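Local coordinates for uncharacterized protein (Bacteroides eggerthii DSM 20697, PDB 4ECO) that is of unknown function but, as a leucine-rich repeat protein with a long curved solenoid, probably binds other proteins, at residues 23-27 with 28-32; 229-233 with 234-238; 374-377 with 378-381; 505-509 with 510-514; 560-563 with 564-567. All coordinates share one frame; numbering follows the deposited sequence.

Interaction 1 of 5, residues 23-27 with 28-32; sequences SRTAE and YIKDY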
loop_
_atom_site.group_PDB
_atom_site.type_symbol
_atom_site.label_atom_id
_atom_site.label_comp_id
_atom_site.label_asym_id
_atom_site.label_seq_id
_atom_site.Cartn_x
_atom_site.Cartn_y
_atom_site.Cartn_z
ATOM N N SER A 23 -24.024 -17.000 -47.516
ATOM C CA SER A 23 -24.397 -17.608 -46.246
ATOM C C SER A 23 -24.536 -16.464 -45.232
ATOM O O SER A 23 -23.536 -15.992 -44.666
ATOM C CB SER A 23 -23.379 -18.664 -45.821
ATOM N N ARG A 24 -25.785 -15.946 -45.103
ATOM C CA ARG A 24 -26.186 -14.830 -44.236
ATOM C C ARG A 24 -26.081 -15.273 -42.767
ATOM O O ARG A 24 -27.079 -15.403 -42.049
ATOM C CB ARG A 24 -27.606 -14.336 -44.596
ATOM N N THR A 25 -24.833 -15.492 -42.343
ATOM C CA THR A 25 -24.440 -15.986 -41.030
ATOM C C THR A 25 -24.649 -14.899 -39.941
ATOM O O THR A 25 -24.238 -13.741 -40.120
ATOM C CB THR A 25 -22.985 -16.502 -41.100
ATOM O OG1 THR A 25 -22.571 -16.938 -39.810
ATOM C CG2 THR A 25 -21.989 -15.484 -41.706
ATOM N N ALA A 26 -25.303 -15.299 -38.816
ATOM C CA ALA A 26 -25.612 -14.449 -37.659
ATOM C C ALA A 26 -24.346 -14.001 -36.932
ATOM O O ALA A 26 -23.374 -14.751 -36.882
ATOM C CB ALA A 26 -26.517 -15.191 -36.701
ATOM N N GLU A 27 -24.367 -12.783 -36.348
ATOM C CA GLU A 27 -23.203 -12.164 -35.699
ATOM C C GLU A 27 -22.680 -12.962 -34.522
ATOM O O GLU A 27 -21.464 -13.129 -34.413
ATOM C CB GLU A 27 -23.498 -10.725 -35.244
ATOM C CG GLU A 27 -23.485 -9.704 -36.378
ATOM C CD GLU A 27 -22.235 -9.646 -37.241
ATOM O OE1 GLU A 27 -21.115 -9.748 -36.687
ATOM O OE2 GLU A 27 -22.383 -9.497 -38.477
ATOM N N TYR A 28 -23.568 -13.496 -33.678
ATOM C CA TYR A 28 -23.123 -14.267 -32.521
ATOM C C TYR A 28 -22.359 -15.539 -32.991
ATOM O O TYR A 28 -21.368 -15.908 -32.366
ATOM C CB TYR A 28 -24.302 -14.594 -31.594
ATOM C CG TYR A 28 -25.193 -15.721 -32.058
ATOM C CD1 TYR A 28 -26.193 -15.503 -32.999
ATOM C CD2 TYR A 28 -25.057 -17.004 -31.530
ATOM C CE1 TYR A 28 -27.015 -16.541 -33.432
ATOM C CE2 TYR A 28 -25.886 -18.043 -31.941
ATOM C CZ TYR A 28 -26.860 -17.810 -32.900
ATOM O OH TYR A 28 -27.677 -18.838 -33.307
ATOM N N ILE A 29 -22.755 -16.134 -34.134
ATOM C CA ILE A 29 -22.054 -17.272 -34.735
ATOM C C ILE A 29 -20.646 -16.798 -35.242
ATOM O O ILE A 29 -19.637 -17.468 -34.980
ATOM C CB ILE A 29 -22.929 -17.903 -35.861
ATOM C CG1 ILE A 29 -24.252 -18.516 -35.306
ATOM C CG2 ILE A 29 -22.149 -18.901 -36.737
ATOM C CD1 ILE A 29 -24.156 -19.844 -34.420
ATOM N N LYS A 30 -20.586 -15.628 -35.924
ATOM C CA LYS A 30 -19.334 -15.056 -36.437
ATOM C C LYS A 30 -18.320 -14.849 -35.275
ATOM O O LYS A 30 -17.116 -15.103 -35.459
ATOM C CB LYS A 30 -19.608 -13.744 -37.198
ATOM C CG LYS A 30 -20.369 -13.963 -38.531
ATOM C CD LYS A 30 -21.076 -12.718 -39.123
ATOM C CE LYS A 30 -20.193 -11.756 -39.911
ATOM N NZ LYS A 30 -19.625 -10.642 -39.086
ATOM N N ASP A 31 -18.846 -14.476 -34.067
ATOM C CA ASP A 31 -18.088 -14.268 -32.829
ATOM C C ASP A 31 -17.427 -15.524 -32.352
ATOM O O ASP A 31 -16.331 -15.476 -31.801
ATOM C CB ASP A 31 -19.009 -13.768 -31.692
ATOM C CG ASP A 31 -19.351 -12.286 -31.667
ATOM O OD1 ASP A 31 -19.009 -11.570 -32.652
ATOM O OD2 ASP A 31 -19.989 -11.846 -30.683
ATOM N N TYR A 32 -18.150 -16.645 -32.479
ATOM C CA TYR A 32 -17.709 -17.965 -32.051
ATOM C C TYR A 32 -16.618 -18.492 -32.993
ATOM O O TYR A 32 -15.675 -19.147 -32.537
ATOM C CB TYR A 32 -18.897 -18.923 -31.989
ATOM C CG TYR A 32 -20.012 -18.563 -31.019
ATOM C CD1 TYR A 32 -19.821 -17.610 -30.014
ATOM C CD2 TYR A 32 -21.232 -19.227 -31.060
ATOM C CE1 TYR A 32 -20.856 -17.258 -29.148
ATOM C CE2 TYR A 32 -22.258 -18.918 -30.166
ATOM C CZ TYR A 32 -22.065 -17.937 -29.211
ATOM O OH TYR A 32 -23.086 -17.684 -28.334
#

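Interaction 2 of 5, residues 229-233 with 234-238; sequences NENSE and YAQQY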
loop_
_atom_site.group_PDB
_atom_site.type_symbol
_atom_site.label_atom_id
_atom_site.label_comp_id
_atom_site.label_asym_id
_atom_site.label_seq_id
_atom_site.Cartn_x
_atom_site.Cartn_y
_atom_site.Cartn_z
ATOM N N ASN A 229 -1.917 -10.594 -39.246
ATOM C CA ASN A 229 -1.746 -11.067 -40.609
ATOM C C ASN A 229 -2.595 -10.165 -41.519
ATOM O O ASN A 229 -3.819 -10.304 -41.564
ATOM C CB ASN A 229 -2.128 -12.548 -40.706
ATOM C CG ASN A 229 -2.312 -13.093 -42.102
ATOM O OD1 ASN A 229 -1.697 -12.642 -43.082
ATOM N ND2 ASN A 229 -3.170 -14.102 -42.212
ATOM N N GLU A 230 -1.940 -9.240 -42.239
ATOM C CA GLU A 230 -2.606 -8.286 -43.127
ATOM C C GLU A 230 -3.377 -8.960 -44.294
ATOM O O GLU A 230 -4.205 -8.288 -44.915
ATOM C CB GLU A 230 -1.609 -7.268 -43.699
ATOM C CG GLU A 230 -0.481 -7.861 -44.522
ATOM C CD GLU A 230 0.347 -6.842 -45.274
ATOM O OE1 GLU A 230 -0.202 -5.780 -45.659
ATOM O OE2 GLU A 230 1.541 -7.130 -45.524
ATOM N N ASN A 231 -3.144 -10.271 -44.559
ATOM C CA ASN A 231 -3.823 -10.998 -45.639
ATOM C C ASN A 231 -5.021 -11.845 -45.141
ATOM O O ASN A 231 -5.581 -12.625 -45.926
ATOM C CB ASN A 231 -2.836 -11.884 -46.392
ATOM C CG ASN A 231 -1.838 -11.090 -47.202
ATOM O OD1 ASN A 231 -2.175 -10.127 -47.921
ATOM N ND2 ASN A 231 -0.581 -11.481 -47.093
ATOM N N SER A 232 -5.436 -11.664 -43.866
ATOM C CA SER A 232 -6.592 -12.354 -43.294
ATOM C C SER A 232 -7.886 -11.704 -43.767
ATOM O O SER A 232 -7.885 -10.531 -44.138
ATOM C CB SER A 232 -6.527 -12.353 -41.766
ATOM O OG SER A 232 -6.669 -11.064 -41.194
ATOM N N GLU A 233 -9.000 -12.456 -43.713
ATOM C CA GLU A 233 -10.321 -11.967 -44.124
ATOM C C GLU A 233 -10.716 -10.746 -43.292
ATOM O O GLU A 233 -11.258 -9.779 -43.834
ATOM C CB GLU A 233 -11.386 -13.080 -44.011
ATOM C CG GLU A 233 -11.587 -13.879 -45.303
ATOM C CD GLU A 233 -12.780 -14.824 -45.361
ATOM O OE1 GLU A 233 -13.717 -14.669 -44.542
ATOM O OE2 GLU A 233 -12.795 -15.701 -46.256
ATOM N N TYR A 234 -10.375 -10.788 -41.981
ATOM C CA TYR A 234 -10.634 -9.739 -41.008
ATOM C C TYR A 234 -9.828 -8.477 -41.356
ATOM O O TYR A 234 -10.445 -7.435 -41.608
ATOM C CB TYR A 234 -10.314 -10.223 -39.580
ATOM C CG TYR A 234 -11.081 -11.459 -39.163
ATOM C CD1 TYR A 234 -12.396 -11.371 -38.706
ATOM C CD2 TYR A 234 -10.486 -12.717 -39.201
ATOM C CE1 TYR A 234 -13.107 -12.510 -38.320
ATOM C CE2 TYR A 234 -11.193 -13.864 -38.839
ATOM C CZ TYR A 234 -12.499 -13.755 -38.384
ATOM O OH TYR A 234 -13.181 -14.884 -38.009
ATOM N N ALA A 235 -8.470 -8.584 -41.421
ATOM C CA ALA A 235 -7.567 -7.463 -41.729
ATOM C C ALA A 235 -7.978 -6.771 -43.010
ATOM O O ALA A 235 -8.143 -5.554 -42.996
ATOM C CB ALA A 235 -6.129 -7.936 -41.835
ATOM N N GLN A 236 -8.238 -7.549 -44.085
ATOM C CA GLN A 236 -8.658 -7.041 -45.391
ATOM C C GLN A 236 -9.952 -6.235 -45.269
ATOM O O GLN A 236 -10.084 -5.205 -45.926
ATOM C CB GLN A 236 -8.834 -8.184 -46.420
ATOM C CG GLN A 236 -7.585 -9.049 -46.710
ATOM C CD GLN A 236 -6.484 -8.446 -47.560
ATOM O OE1 GLN A 236 -6.222 -7.227 -47.559
ATOM N NE2 GLN A 236 -5.755 -9.322 -48.255
ATOM N N GLN A 237 -10.889 -6.678 -44.414
ATOM C CA GLN A 237 -12.162 -5.980 -44.223
ATOM C C GLN A 237 -11.943 -4.676 -43.454
ATOM O O GLN A 237 -12.344 -3.618 -43.952
ATOM C CB GLN A 237 -13.188 -6.873 -43.493
ATOM C CG GLN A 237 -14.597 -6.265 -43.400
ATOM C CD GLN A 237 -15.537 -6.986 -42.458
ATOM O OE1 GLN A 237 -15.448 -8.202 -42.216
ATOM N NE2 GLN A 237 -16.476 -6.236 -41.901
ATOM N N TYR A 238 -11.293 -4.766 -42.256
ATOM C CA TYR A 238 -11.036 -3.676 -41.299
ATOM C C TYR A 238 -10.084 -2.623 -41.858
ATOM O O TYR A 238 -10.108 -1.481 -41.384
ATOM C CB TYR A 238 -10.478 -4.212 -39.976
ATOM C CG TYR A 238 -11.239 -5.342 -39.300
ATOM C CD1 TYR A 238 -12.530 -5.684 -39.698
ATOM C CD2 TYR A 238 -10.669 -6.058 -38.253
ATOM C CE1 TYR A 238 -13.208 -6.750 -39.110
ATOM C CE2 TYR A 238 -11.338 -7.125 -37.653
ATOM C CZ TYR A 238 -12.620 -7.451 -38.066
ATOM O OH TYR A 238 -13.290 -8.487 -37.459
#

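Interaction 3 of 5, residues 374-377 with 378-381; sequences GFTE and QVEN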
loop_
_atom_site.group_PDB
_atom_site.type_symbol
_atom_site.label_atom_id
_atom_site.label_comp_id
_atom_site.label_asym_id
_atom_site.label_seq_id
_atom_site.Cartn_x
_atom_site.Cartn_y
_atom_site.Cartn_z
ATOM N N GLY A 374 -2.333 18.376 -3.290
ATOM C CA GLY A 374 -3.442 18.600 -2.380
ATOM C C GLY A 374 -3.974 17.235 -1.983
ATOM O O GLY A 374 -3.408 16.212 -2.388
ATOM N N PHE A 375 -5.049 17.194 -1.174
ATOM C CA PHE A 375 -5.623 15.920 -0.747
ATOM C C PHE A 375 -7.160 15.977 -0.632
ATOM O O PHE A 375 -7.719 16.986 -0.220
ATOM C CB PHE A 375 -5.025 15.470 0.606
ATOM C CG PHE A 375 -3.516 15.343 0.683
ATOM C CD1 PHE A 375 -2.876 14.174 0.287
ATOM C CD2 PHE A 375 -2.737 16.388 1.177
ATOM C CE1 PHE A 375 -1.481 14.074 0.333
ATOM C CE2 PHE A 375 -1.346 16.277 1.240
ATOM C CZ PHE A 375 -0.729 15.122 0.820
ATOM N N THR A 376 -7.823 14.861 -0.957
ATOM C CA THR A 376 -9.275 14.688 -0.825
ATOM C C THR A 376 -9.604 14.410 0.660
ATOM O O THR A 376 -8.741 13.914 1.387
ATOM C CB THR A 376 -9.791 13.557 -1.753
ATOM O OG1 THR A 376 -9.592 12.268 -1.159
ATOM C CG2 THR A 376 -9.194 13.606 -3.154
ATOM N N GLU A 377 -10.853 14.676 1.103
ATOM C CA GLU A 377 -11.293 14.436 2.491
ATOM C C GLU A 377 -11.407 12.926 2.794
ATOM O O GLU A 377 -11.695 12.549 3.932
ATOM C CB GLU A 377 -12.651 15.118 2.778
ATOM C CG GLU A 377 -12.799 16.560 2.298
ATOM C CD GLU A 377 -13.385 16.725 0.905
ATOM O OE1 GLU A 377 -13.190 15.831 0.044
ATOM O OE2 GLU A 377 -14.029 17.775 0.669
ATOM N N GLN A 378 -11.141 12.068 1.788
ATOM C CA GLN A 378 -11.279 10.612 1.884
ATOM C C GLN A 378 -9.933 9.889 2.159
ATOM O O GLN A 378 -9.930 8.653 2.254
ATOM C CB GLN A 378 -11.914 10.032 0.585
ATOM C CG GLN A 378 -12.995 10.887 -0.102
ATOM C CD GLN A 378 -14.078 11.393 0.827
ATOM O OE1 GLN A 378 -14.542 10.694 1.747
ATOM N NE2 GLN A 378 -14.489 12.644 0.608
ATOM N N VAL A 379 -8.807 10.645 2.295
ATOM C CA VAL A 379 -7.462 10.101 2.564
ATOM C C VAL A 379 -7.453 9.328 3.878
ATOM O O VAL A 379 -7.834 9.855 4.929
ATOM C CB VAL A 379 -6.363 11.188 2.590
ATOM C CG1 VAL A 379 -5.014 10.599 2.979
ATOM C CG2 VAL A 379 -6.272 11.921 1.266
ATOM N N GLU A 380 -7.019 8.084 3.812
ATOM C CA GLU A 380 -6.919 7.267 5.015
ATOM C C GLU A 380 -5.448 7.243 5.433
ATOM O O GLU A 380 -5.101 7.872 6.430
ATOM C CB GLU A 380 -7.493 5.842 4.808
ATOM C CG GLU A 380 -7.794 5.140 6.124
ATOM C CD GLU A 380 -7.944 3.628 6.153
ATOM O OE1 GLU A 380 -7.748 2.978 5.101
ATOM O OE2 GLU A 380 -8.248 3.093 7.247
ATOM N N ASN A 381 -4.580 6.571 4.629
ATOM C CA ASN A 381 -3.150 6.423 4.903
ATOM C C ASN A 381 -2.278 6.863 3.729
ATOM O O ASN A 381 -2.620 6.615 2.559
ATOM C CB ASN A 381 -2.809 4.961 5.249
ATOM C CG ASN A 381 -3.404 4.431 6.529
ATOM O OD1 ASN A 381 -3.384 5.075 7.575
ATOM N ND2 ASN A 381 -3.893 3.211 6.495
#

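Interaction 4 of 5, residues 505-509 with 510-514; sequences DDFRA and TTLPY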
loop_
_atom_site.group_PDB
_atom_site.type_symbol
_atom_site.label_atom_id
_atom_site.label_comp_id
_atom_site.label_asym_id
_atom_site.label_seq_id
_atom_site.Cartn_x
_atom_site.Cartn_y
_atom_site.Cartn_z
ATOM N N ASP A 505 7.532 16.576 33.299
ATOM C CA ASP A 505 6.186 16.514 33.871
ATOM C C ASP A 505 5.132 16.664 32.785
ATOM O O ASP A 505 3.932 16.642 33.076
ATOM C CB ASP A 505 6.015 17.559 34.965
ATOM C CG ASP A 505 6.748 17.187 36.230
ATOM O OD1 ASP A 505 7.616 16.264 36.174
ATOM O OD2 ASP A 505 6.486 17.830 37.271
ATOM N N ASP A 506 5.597 16.746 31.520
ATOM C CA ASP A 506 4.774 16.750 30.322
ATOM C C ASP A 506 4.041 15.435 30.180
ATOM O O ASP A 506 3.117 15.353 29.381
ATOM C CB ASP A 506 5.642 16.968 29.055
ATOM C CG ASP A 506 6.139 18.370 28.771
ATOM O OD1 ASP A 506 5.888 19.278 29.609
ATOM O OD2 ASP A 506 6.780 18.567 27.712
ATOM N N PHE A 507 4.495 14.376 30.870
ATOM C CA PHE A 507 3.898 13.050 30.729
ATOM C C PHE A 507 2.828 12.769 31.826
ATOM O O PHE A 507 2.058 11.813 31.708
ATOM C CB PHE A 507 5.004 12.007 30.729
ATOM C CG PHE A 507 5.812 12.062 29.445
ATOM C CD1 PHE A 507 6.929 12.888 29.337
ATOM C CD2 PHE A 507 5.449 11.292 28.338
ATOM C CE1 PHE A 507 7.660 12.944 28.150
ATOM C CE2 PHE A 507 6.193 11.338 27.155
ATOM C CZ PHE A 507 7.283 12.170 27.065
ATOM N N ARG A 508 2.716 13.659 32.824
ATOM C CA ARG A 508 1.714 13.560 33.878
ATOM C C ARG A 508 0.312 13.856 33.290
ATOM O O ARG A 508 0.205 14.424 32.199
ATOM C CB ARG A 508 2.072 14.512 35.035
ATOM C CG ARG A 508 3.451 14.196 35.621
ATOM C CD ARG A 508 3.859 15.070 36.790
ATOM N NE ARG A 508 2.930 15.014 37.923
ATOM C CZ ARG A 508 2.852 14.005 38.790
ATOM N NH1 ARG A 508 3.608 12.919 38.630
ATOM N NH2 ARG A 508 1.997 14.057 39.802
ATOM N N ALA A 509 -0.753 13.444 33.995
ATOM C CA ALA A 509 -2.149 13.579 33.564
ATOM C C ALA A 509 -2.575 15.054 33.298
ATOM O O ALA A 509 -3.630 15.300 32.693
ATOM C CB ALA A 509 -3.047 12.969 34.608
ATOM N N THR A 510 -1.743 16.030 33.728
ATOM C CA THR A 510 -2.001 17.456 33.533
ATOM C C THR A 510 -1.919 17.855 32.044
ATOM O O THR A 510 -2.523 18.846 31.632
ATOM C CB THR A 510 -1.006 18.286 34.340
ATOM O OG1 THR A 510 0.339 18.039 33.876
ATOM C CG2 THR A 510 -1.140 18.065 35.825
ATOM N N THR A 511 -1.148 17.112 31.247
ATOM C CA THR A 511 -0.987 17.445 29.834
ATOM C C THR A 511 -1.507 16.255 28.972
ATOM O O THR A 511 -2.219 16.493 27.985
ATOM C CB THR A 511 0.481 17.832 29.534
ATOM O OG1 THR A 511 1.241 16.649 29.490
ATOM C CG2 THR A 511 1.098 18.783 30.593
ATOM N N LEU A 512 -1.200 14.991 29.401
ATOM C CA LEU A 512 -1.599 13.706 28.789
ATOM C C LEU A 512 -2.643 12.962 29.663
ATOM O O LEU A 512 -2.331 11.896 30.219
ATOM C CB LEU A 512 -0.360 12.802 28.594
ATOM C CG LEU A 512 0.766 13.256 27.700
ATOM C CD1 LEU A 512 1.819 12.190 27.632
ATOM C CD2 LEU A 512 0.274 13.597 26.310
ATOM N N PRO A 513 -3.877 13.497 29.833
ATOM C CA PRO A 513 -4.842 12.841 30.740
ATOM C C PRO A 513 -5.387 11.494 30.275
ATOM O O PRO A 513 -5.977 10.791 31.094
ATOM C CB PRO A 513 -6.000 13.842 30.797
ATOM C CG PRO A 513 -5.892 14.622 29.561
ATOM C CD PRO A 513 -4.440 14.756 29.302
ATOM N N TYR A 514 -5.223 11.145 28.991
ATOM C CA TYR A 514 -5.806 9.925 28.459
ATOM C C TYR A 514 -4.757 8.927 27.918
ATOM O O TYR A 514 -5.135 7.997 27.201
ATOM C CB TYR A 514 -6.812 10.289 27.358
ATOM C CG TYR A 514 -7.931 11.143 27.898
ATOM C CD1 TYR A 514 -8.902 10.604 28.738
ATOM C CD2 TYR A 514 -7.988 12.502 27.624
ATOM C CE1 TYR A 514 -9.917 11.396 29.269
ATOM C CE2 TYR A 514 -8.994 13.303 28.152
ATOM C CZ TYR A 514 -9.962 12.747 28.971
ATOM O OH TYR A 514 -10.951 13.544 29.507
#

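Interaction 5 of 5, residues 560-563 with 564-567; sequences EGIT and LCPS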
loop_
_atom_site.group_PDB
_atom_site.type_symbol
_atom_site.label_atom_id
_atom_site.label_comp_id
_atom_site.label_asym_id
_atom_site.label_seq_id
_atom_site.Cartn_x
_atom_site.Cartn_y
_atom_site.Cartn_z
ATOM N N GLU A 560 8.128 2.103 42.638
ATOM C CA GLU A 560 7.279 1.888 43.808
ATOM C C GLU A 560 6.031 2.741 43.690
ATOM O O GLU A 560 6.124 3.921 43.355
ATOM C CB GLU A 560 8.019 2.156 45.119
ATOM C CG GLU A 560 9.138 1.170 45.420
ATOM C CD GLU A 560 8.766 -0.248 45.817
ATOM O OE1 GLU A 560 7.576 -0.523 46.123
ATOM O OE2 GLU A 560 9.702 -1.082 45.849
ATOM N N GLY A 561 4.882 2.092 43.818
ATOM C CA GLY A 561 3.592 2.735 43.653
ATOM C C GLY A 561 2.875 2.359 42.371
ATOM O O GLY A 561 1.681 2.639 42.245
ATOM N N ILE A 562 3.568 1.694 41.424
ATOM C CA ILE A 562 2.986 1.295 40.134
ATOM C C ILE A 562 1.737 0.383 40.335
ATOM O O ILE A 562 0.832 0.423 39.497
ATOM C CB ILE A 562 4.024 0.642 39.186
ATOM C CG1 ILE A 562 3.532 0.678 37.721
ATOM C CG2 ILE A 562 4.474 -0.761 39.644
ATOM C CD1 ILE A 562 4.654 0.660 36.615
ATOM N N THR A 563 1.642 -0.366 41.457
ATOM C CA THR A 563 0.462 -1.222 41.693
ATOM C C THR A 563 -0.784 -0.358 41.950
ATOM O O THR A 563 -1.901 -0.875 41.899
ATOM C CB THR A 563 0.685 -2.211 42.833
ATOM O OG1 THR A 563 0.845 -1.510 44.065
ATOM C CG2 THR A 563 1.848 -3.163 42.565
ATOM N N LEU A 564 -0.585 0.960 42.161
ATOM C CA LEU A 564 -1.670 1.904 42.376
ATOM C C LEU A 564 -2.156 2.536 41.041
ATOM O O LEU A 564 -3.038 3.387 41.074
ATOM C CB LEU A 564 -1.261 2.990 43.380
ATOM C CG LEU A 564 -0.898 2.511 44.803
ATOM C CD1 LEU A 564 -0.716 3.671 45.716
ATOM C CD2 LEU A 564 -1.968 1.634 45.412
ATOM N N CYS A 565 -1.617 2.107 39.872
ATOM C CA CYS A 565 -2.098 2.585 38.565
ATOM C C CYS A 565 -3.431 1.873 38.305
ATOM O O CYS A 565 -3.472 0.633 38.202
ATOM C CB CYS A 565 -1.075 2.356 37.457
ATOM S SG CYS A 565 0.462 3.303 37.662
ATOM N N PRO A 566 -4.546 2.631 38.369
ATOM C CA PRO A 566 -5.872 1.987 38.337
ATOM C C PRO A 566 -6.144 1.163 37.084
ATOM O O PRO A 566 -6.761 0.103 37.195
ATOM C CB PRO A 566 -6.851 3.168 38.433
ATOM C CG PRO A 566 -6.048 4.384 38.086
ATOM C CD PRO A 566 -4.661 4.095 38.544
ATOM N N SER A 567 -5.646 1.601 35.919
ATOM C CA SER A 567 -5.919 0.899 34.670
ATOM C C SER A 567 -4.784 0.002 34.208
ATOM O O SER A 567 -5.005 -0.741 33.247
ATOM C CB SER A 567 -6.218 1.909 33.569
ATOM O OG SER A 567 -7.377 2.664 33.864
#

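Interaction 1 of 5, residues 23-27 with 28-32
Lys30 reaches back along one helical turn to Glu27 in a salt bridge, NZ to OE1 3.0 Å. The ammonium comes to OE1 on its syn side, 22° out of the carboxylate plane, and a weak bond from NZ to OE2 adds to it. Bends in the lysine chain at chi3 (81°) and chi4 fold NZ down onto the acid, and the Gln103 amide bonds to both Lys30 NZ and Glu27 OE1. A leucine in place of Lys30 would probably cost Glu27 its salt bridge, leaving Gln103 as its main polar partner. The backbone bonds Lys30 N to Ala26 O (3.1 Å) and Asp31 N to Glu27 O (3.0 Å) mark the first turn of helix 27-41, with Ala26 as N-cap, in the leucine-rich repeat region. Asp31 itself turns to other partners, a salt bridge with Arg82 and a bond from Gln103. Among the apolar contacts, Ala26 CB lies 3.6 Å from Tyr28 CE1, because CG of Tyr28 sits between its backbone N and carbonyl carbon (chi1 78°) and swings the ring back. Ile29 CG1 lies over one face of that ring, toward its rim. Thr25 crosses the lysine stem obliquely, CG2 to Lys30 CG 3.9 Å.

Interaction 2 of 5, residues 229-233 with 234-238
Ser232 OG is the polar atom that ties this turn together: it accepts from Ala235 N at 3.1 Å with an N-H...O angle of 161°. Ser232 OG also lies 3.0 Å from Asn229 O and is hydrogen-bonded with Asp99 OD2; its one proton cannot serve both fully. OG stands between the backbone N and the carbonyl carbon (chi1 67°), which carries it across to the amide of Ala235. With an alanine here the Ala235 N-H would probably lose its capping acceptor, and Asp99 OD2 its hydroxyl partner. Ser232 is the N-cap of helix 233-238, and the chain enters it through a type I beta turn from Asn229 to Ser232, closed by Ser232 N to Asn229 O at 3.1 Å. An Asx turn lies within it, Asn231 N bonding to Asn229 OD1 from well above the carbonyl plane. Beyond the cap, Gln236 N bonds Ser232 O at 3.0 Å. The Gln236 chain bends at chi2 and folds back over the turn, its amide side by side with that of Asn231, Gln236 NE2 to Asn231 OD1 3.7 Å, the two planes 53° apart. Ala235 CB packs against Asn229 O at 3.3 Å.

Interaction 3 of 5, residues 374-377 with 378-381
The Phe375 ring is approached obliquely by a methyl of Val379, CG2, which lies 4.2 Å from CD1 and 3.8 Å from Phe375 CB. Beyond these residues the same ring meets the ring of Phe396, their planes about 20° apart. The other flat pair is the carboxylate of Glu377 and the amide of Gln378, which lie side by side, point the same way and are turned 56° from each other. These two residues are the corner of a type I beta turn from Thr376 to Val379, closed by a weak bond from Val379 N to Thr376 O at 3.4 Å. Thr376 OG1, placed between its backbone N and carbonyl carbon (chi1 82°), faces into the turn and takes a second weak bond, from Gln378 N at 3.3 Å, in the pattern of an ST turn. Gly374 and Thr376 bond through their backbones to Leu355, and Glu380 to Ser405. The turn links strand 373-375 to strand 381-383, a tight connection in a leucine-rich repeat solenoid.

Interaction 4 of 5, residues 505-509 with 510-514
Arg508 O accepts two backbone N-H groups, from Leu512 and Thr511, each with its N 3.2 Å away. The result is a tight turn in which the i+3 and i+4 amides share one carbonyl, set in the loop that joins strand 492-494 to strand 517-519, parallel neighbours in the leucine-rich repeat solenoid. The two donors arrive differently: Leu512 N lies in the carbonyl plane, whereas Thr511 N stands 38° out of it, and both bonds are nearly straight, at 165° or more. Next to this turn Phe507 and Leu512 lie side by side and point the same way, with Phe507 CD2 3.8 Å from Leu512 CD1. In Leu512, CG is anti to the carbonyl carbon (chi1 -61°), which places CG 3.6 Å from Asp506 O and brings the CD1 methyl obliquely to the ring at CD2. Both side chains also touch Ile493 of strand 492-494, so they join the loop to the interior of the coil. Further out, the 3-10 segment 505-507 is closed by Arg508 N to Asp505 O at 3.2 Å, and Asp506 is fixed through OD2, which accepts from Ser476 N and Leu477 N. Asn534 OD1 takes the N-H of Ala509, while Asn483 ND2 donates to Thr510 O. At the far end Pro513, which has no N-H to offer, sets its CB 3.4 Å from Ala509 O.

Interaction 5 of 5, residues 560-563 with 564-567
Ile562 touches Cys565 through CG1, which lies 4.0 Å from Cys565 SG; both residues are buried. CG1 of Ile562 is anti to its backbone N (chi1 -161°), while SG of Cys565 is anti to its own carbonyl carbon (chi1 -65°), and these two settings bring the groups together; Cys565 SG also stands 3.4 Å from Ile562 O. The isoleucine goes on to touch Leu533 and Leu568, so this pair belongs to the packed interior. Leu564 behaves differently: it is exposed, and its stem lies over the carbonyl of Gly561, with CB 3.2 Å and CG 3.6 Å from Gly561 O. The turn is of 3-10 character and sits in the loop between strands 540-542 and 570-572, neighbouring parallel strands of the leucine-rich repeat solenoid. Its bonds are Leu564 N to Gly561 O at 2.8 Å and Cys565 N to Ile562 O at 3.0 Å, with both donors well above the carbonyl planes. Gly561 has a positive phi (107°); a side chain at this position would collide with the carbonyl O of Glu560, so the backbone calls for glycine. The CB of Thr563 points away from residues 564-567 overall, and its OG1 hydrogen-bonds to Glu583 OE1. The carboxylate of Glu560 accepts from Asn582 N and Glu583 N, fastening the start of the turn to the following coil.

In the fold
The five contacts are separate local turns spread along the elongated chain, and none touches another. Interactions 1 and 2 lie together toward the N-terminal end, their centres about 17 Å apart and nearest atoms about 5 Å. Interactions 4 and 5 form the matching pair toward the C-terminal end, centres about 16 Å and nearest atoms about 9 Å apart, on the opposite side of the chain's centre from the first pair. Interaction 3 lies between, about 50 Å from interaction 1 and about 31 Å from interaction 4, centre to centre. The centres of interactions 1 and 5 are about 83 Å apart. No active site is identified for this protein of unknown function, and the sodium ion, bound by Glu117 and Ser192, involves none of these segments.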